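Local structure of proabylysin (Pyrococcus abyssi, 4JIU) at residues Val21-Leu26 and Leu42-Leu47; Ser29-Ser34 and Ile59-His64. The protein is the zymogen of a minimal soluble zinc metallopeptidase of the minigluzincin type, which probably hydrolyses peptide bonds once activated. The protein carries 1 engineered substitution. All blocks are in the same frame, centred on the assembly; numbering follows the deposited sequence. Where two conformers were deposited one is given.

Contact 1: residues Val21-Leu26 and Leu42-Leu47; sequences VRIRPL and LDPAVL
Leu42 packs against Val21 and Ile23 on the tight side. Its CD1 lies 3.7 Å from Val21 CG1 and 3.9 Å from Ile23 CD1; helix 2-13 and Ile57 close over the same leucine. The backbones are fixed by two bonds, Leu42 N to Arg22 O (2.8 Å) and Arg24 N to Leu42 O (2.9 Å), which straddle Ile23. Packing thins toward solvent: Ile23 CG2 meets Pro44 CG at 4.0 Å, while Arg24 and Pro25 are exposed and turn their CB atoms away. Beyond the strand, Asp43 takes over. Its CG stands anti to the backbone N (chi1 -174°), beside the carbonyl carbon; OD2 accepts from Leu26 N at 3.0 Å, almost straight (174°) and through the anti lone pair, and also forms a salt bridge with Arg102. OD1 accepts from Ala45 N at 2.9 Å. An alanine in place of Asp43 would probably leave Leu26 N and Ala45 N without these acceptors and Arg102 without its carboxylate mate. The arrangement is that of a parallel strand pair at the edge of a mixed sheet, followed by an Asx turn that leads into a 3-10 segment.

Contact 2: residues Ser29-Ser34 and Ile59-His64; sequences SIARVS and IHELAH. With ZN (zinc ion), chain B.
Glu61 OE1 accepts a 2.9 Å hydrogen bond from a water oxygen that in turn accepts from Val33 N at 3.1 Å, so a single water couples helix to strand where no direct hydrogen bond does. The same OE1 has Val33 CG1 at 3.3 Å, and that methyl also lies 3.6 Å from Glu61 CB, so one methyl touches both the first carbon and the carboxylate of the glutamate, the two side chains crossing obliquely. The bend at chi2 (-57°) puts Glu61 CD 4.1 Å from Arg32 CA. Glu61 OE2 lies 3.7 Å from Ala31 CB. The short axes of strand 31-34 and helix 59-64 run 8.2 Å apart at 26°, so the helix follows the edge strand in nearly the same direction. His60, Glu61 and His64 form the HExxH motif of zinc metallopeptidases, in whose active relatives the glutamate serves as general base; a similar role for Glu61 is an inference. One helical turn apart, His60 NE2 and His64 NE2 each bind the zinc ion at 2.0 Å. His72 and atom O of the C-terminal Val105, a carboxylate oxygen, complete the site, and the terminal residue in this zinc position probably keeps the enzyme inactive, as expected of a zymogen. Val105 also hydrogen-bonds through its backbone to Ala31, which holds the terminal tail against the edge strand as it reaches the metal. Second-shell bonds orient the two histidine rings: Tyr56 OH pairs with His60 ND1, and Thr69 O with His64 ND1.

Contact 1 and contact 2, with centres 11 Å apart, are tied together through one sheet whose strand order is 20-23, 39-42, 31-34. The direct link is a probable hydrogen bond from Asp43 N to Ile30 O (2.9 Å), supported by Leu26 CD2 packing against Arg32 CZ at 3.6 Å and by Ala31 touching Leu42. Only contact 2 holds zinc ligands; the side chain of Leu42 in contact 1 stays about 11 Å from the metal. Contact 1 nevertheless lies near the C-terminal tail that reaches the zinc: the side chain of Leu26 is about 7 Å from that of Val105.

Contact 1: residues Val21-Leu26 and Leu42-Leu47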
# COMPACT_ATOMS: atom_id res chain seq x y z
N VAL A 21 1.65 -4.91 -10.11
CA VAL A 21 0.36 -4.88 -9.42
C VAL A 21 -0.58 -5.91 -10.05
O VAL A 21 -0.74 -5.95 -11.29
CB VAL A 21 -0.27 -3.48 -9.41
CG1 VAL A 21 -1.64 -3.54 -8.74
CG2 VAL A 21 0.58 -2.50 -8.64
N ARG A 22 -1.18 -6.74 -9.26
CA ARG A 22 -2.17 -7.72 -9.66
C ARG A 22 -3.44 -7.45 -8.93
O ARG A 22 -3.45 -7.10 -7.76
CB ARG A 22 -1.72 -9.14 -9.29
CG ARG A 22 -0.84 -9.64 -10.42
CD ARG A 22 0.62 -9.41 -10.02
NE ARG A 22 1.25 -10.27 -11.01
CZ ARG A 22 1.18 -11.62 -10.86
NH1 ARG A 22 1.75 -12.35 -11.79
NH2 ARG A 22 0.59 -12.20 -9.81
N ILE A 23 -4.55 -7.60 -9.63
CA ILE A 23 -5.86 -7.47 -9.01
C ILE A 23 -6.45 -8.85 -8.87
O ILE A 23 -6.62 -9.53 -9.90
CB ILE A 23 -6.72 -6.55 -9.87
CG1 ILE A 23 -6.01 -5.28 -10.31
CG2 ILE A 23 -8.04 -6.29 -9.13
CD1 ILE A 23 -5.55 -4.44 -9.15
N ARG A 24 -6.78 -9.29 -7.67
CA ARG A 24 -7.29 -10.62 -7.42
C ARG A 24 -8.23 -10.56 -6.24
O ARG A 24 -7.92 -9.82 -5.30
CB ARG A 24 -6.17 -11.61 -7.02
CG ARG A 24 -5.10 -11.80 -8.04
CD ARG A 24 -5.49 -12.78 -9.12
NE ARG A 24 -4.34 -13.11 -9.95
CZ ARG A 24 -3.78 -12.37 -10.89
NH1 ARG A 24 -4.35 -11.19 -11.11
NH2 ARG A 24 -2.72 -12.80 -11.59
N PRO A 25 -9.30 -11.33 -6.23
CA PRO A 25 -10.15 -11.34 -5.06
C PRO A 25 -9.43 -12.02 -3.91
O PRO A 25 -8.96 -13.14 -3.99
CB PRO A 25 -11.35 -12.15 -5.54
CG PRO A 25 -10.84 -13.04 -6.65
CD PRO A 25 -9.76 -12.22 -7.32
N LEU A 26 -9.39 -11.32 -2.79
CA LEU A 26 -8.74 -11.79 -1.59
C LEU A 26 -9.80 -11.97 -0.50
O LEU A 26 -10.74 -11.18 -0.41
CB LEU A 26 -7.70 -10.77 -1.07
CG LEU A 26 -6.58 -10.41 -2.03
CD1 LEU A 26 -5.75 -9.28 -1.44
CD2 LEU A 26 -5.75 -11.63 -2.32
N LEU A 42 -3.97 -6.59 -5.03
CA LEU A 42 -5.03 -5.77 -4.52
C LEU A 42 -6.36 -6.47 -4.79
O LEU A 42 -6.58 -6.94 -5.91
CB LEU A 42 -5.12 -4.42 -5.24
CG LEU A 42 -3.80 -3.59 -5.27
CD1 LEU A 42 -4.02 -2.41 -6.18
CD2 LEU A 42 -3.38 -3.23 -3.86
N ASP A 43 -7.23 -6.44 -3.83
CA ASP A 43 -8.63 -6.87 -4.04
C ASP A 43 -9.32 -5.87 -4.95
O ASP A 43 -9.02 -4.68 -4.86
CB ASP A 43 -9.34 -6.96 -2.71
CG ASP A 43 -10.72 -7.52 -2.85
OD1 ASP A 43 -11.66 -6.72 -3.07
OD2 ASP A 43 -10.88 -8.76 -2.75
N PRO A 44 -10.22 -6.30 -5.85
CA PRO A 44 -10.86 -5.35 -6.73
C PRO A 44 -11.56 -4.19 -6.02
O PRO A 44 -11.70 -3.10 -6.62
CB PRO A 44 -11.89 -6.21 -7.48
CG PRO A 44 -11.42 -7.60 -7.37
CD PRO A 44 -10.56 -7.68 -6.14
N ALA A 45 -11.98 -4.37 -4.77
CA ALA A 45 -12.61 -3.25 -4.08
C ALA A 45 -11.69 -2.04 -3.93
O ALA A 45 -12.15 -0.89 -3.82
CB ALA A 45 -13.05 -3.76 -2.72
N VAL A 46 -10.40 -2.26 -3.89
CA VAL A 46 -9.48 -1.13 -3.78
C VAL A 46 -9.68 -0.14 -4.91
O VAL A 46 -9.45 1.04 -4.72
CB VAL A 46 -8.04 -1.66 -3.75
CG1 VAL A 46 -6.97 -0.58 -3.81
CG2 VAL A 46 -7.85 -2.48 -2.49
N LEU A 47 -10.05 -0.59 -6.11
CA LEU A 47 -10.06 0.25 -7.31
C LEU A 47 -11.17 1.26 -7.27
O LEU A 47 -11.22 2.19 -8.08
CB LEU A 47 -10.10 -0.60 -8.60
CG LEU A 47 -8.91 -1.53 -8.85
CD1 LEU A 47 -9.16 -2.34 -10.12
CD2 LEU A 47 -7.57 -0.81 -8.91

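Contact 2: residues Ser29-Ser34 and Ile59-His64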
# COMPACT_ATOMS: atom_id res chain seq x y z
N SER A 29 -7.87 -10.10 3.36
CA SER A 29 -7.37 -8.75 3.32
C SER A 29 -7.81 -8.05 2.04
O SER A 29 -8.47 -8.66 1.19
CB SER A 29 -5.83 -8.76 3.41
OG SER A 29 -5.21 -9.07 2.20
N ILE A 30 -7.37 -6.82 1.91
CA ILE A 30 -7.57 -6.13 0.65
C ILE A 30 -6.28 -5.89 -0.12
O ILE A 30 -6.36 -5.42 -1.24
CB ILE A 30 -8.25 -4.77 0.87
CG1 ILE A 30 -7.32 -3.84 1.70
CG2 ILE A 30 -9.62 -5.03 1.45
CD1 ILE A 30 -8.05 -2.57 2.06
N ALA A 31 -5.13 -6.19 0.47
CA ALA A 31 -3.86 -6.01 -0.23
C ALA A 31 -2.78 -6.76 0.48
O ALA A 31 -2.76 -6.83 1.71
CB ALA A 31 -3.52 -4.54 -0.30
N ARG A 32 -1.82 -7.26 -0.32
CA ARG A 32 -0.65 -7.91 0.26
C ARG A 32 0.50 -7.87 -0.76
O ARG A 32 0.26 -7.47 -1.89
CB ARG A 32 -0.95 -9.34 0.64
CG ARG A 32 -1.24 -10.19 -0.59
CD ARG A 32 -1.48 -11.62 -0.26
NE ARG A 32 -1.87 -12.44 -1.39
CZ ARG A 32 -2.78 -13.39 -1.39
NH1 ARG A 32 -3.48 -13.75 -0.30
NH2 ARG A 32 -3.08 -14.11 -2.47
N VAL A 33 1.70 -8.20 -0.35
CA VAL A 33 2.85 -8.24 -1.22
C VAL A 33 3.42 -9.65 -1.31
O VAL A 33 3.23 -10.52 -0.48
CB VAL A 33 3.98 -7.30 -0.78
CG1 VAL A 33 3.44 -5.86 -0.74
CG2 VAL A 33 4.64 -7.70 0.50
N SER A 34 4.25 -9.80 -2.36
CA SER A 34 5.25 -10.86 -2.44
C SER A 34 6.64 -10.20 -2.46
O SER A 34 6.97 -9.46 -3.41
CB SER A 34 5.14 -11.71 -3.70
OG SER A 34 6.23 -12.59 -3.82
N ILE A 59 1.44 2.86 -1.06
CA ILE A 59 2.58 3.28 -0.26
C ILE A 59 2.82 2.28 0.87
O ILE A 59 4.00 1.95 1.12
CB ILE A 59 2.38 4.71 0.25
CG1 ILE A 59 2.53 5.77 -0.85
CG2 ILE A 59 3.28 5.01 1.45
CD1 ILE A 59 3.96 5.97 -1.32
N HIS A 60 1.78 1.84 1.55
CA HIS A 60 1.91 0.88 2.63
C HIS A 60 2.56 -0.38 2.12
O HIS A 60 3.49 -0.94 2.74
CB HIS A 60 0.53 0.66 3.24
CG HIS A 60 0.55 -0.31 4.39
ND1 HIS A 60 0.32 0.10 5.69
CD2 HIS A 60 0.72 -1.65 4.52
CE1 HIS A 60 0.38 -0.93 6.52
NE2 HIS A 60 0.65 -2.03 5.82
N GLU A 61 2.03 -0.90 1.01
CA GLU A 61 2.58 -2.16 0.50
C GLU A 61 4.01 -2.01 -0.06
O GLU A 61 4.86 -2.84 0.19
CB GLU A 61 1.63 -2.78 -0.50
CG GLU A 61 0.27 -3.13 0.08
CD GLU A 61 0.31 -4.05 1.27
OE1 GLU A 61 1.25 -4.81 1.53
OE2 GLU A 61 -0.71 -4.00 2.02
N LEU A 62 4.28 -0.90 -0.74
CA LEU A 62 5.61 -0.62 -1.22
C LEU A 62 6.57 -0.47 -0.03
O LEU A 62 7.73 -0.89 -0.13
CB LEU A 62 5.72 0.65 -2.07
CG LEU A 62 5.18 0.52 -3.48
CD1 LEU A 62 5.09 1.88 -4.13
CD2 LEU A 62 6.03 -0.41 -4.34
N ALA A 63 6.12 0.12 1.08
CA ALA A 63 6.94 0.26 2.26
C ALA A 63 7.34 -1.09 2.83
O ALA A 63 8.47 -1.27 3.29
CB ALA A 63 6.24 1.12 3.31
N HIS A 64 6.45 -2.07 2.77
CA HIS A 64 6.82 -3.44 3.19
C HIS A 64 7.98 -3.93 2.35
O HIS A 64 8.97 -4.47 2.84
CB HIS A 64 5.64 -4.40 3.06
CG HIS A 64 4.71 -4.37 4.22
ND1 HIS A 64 5.13 -4.70 5.50
CD2 HIS A 64 3.38 -4.10 4.30
CE1 HIS A 64 4.07 -4.59 6.30
NE2 HIS A 64 2.98 -4.22 5.62
ZN ZN B . 1.25 -3.79 6.52
O HOH W 1 1.92 -7.41 2.62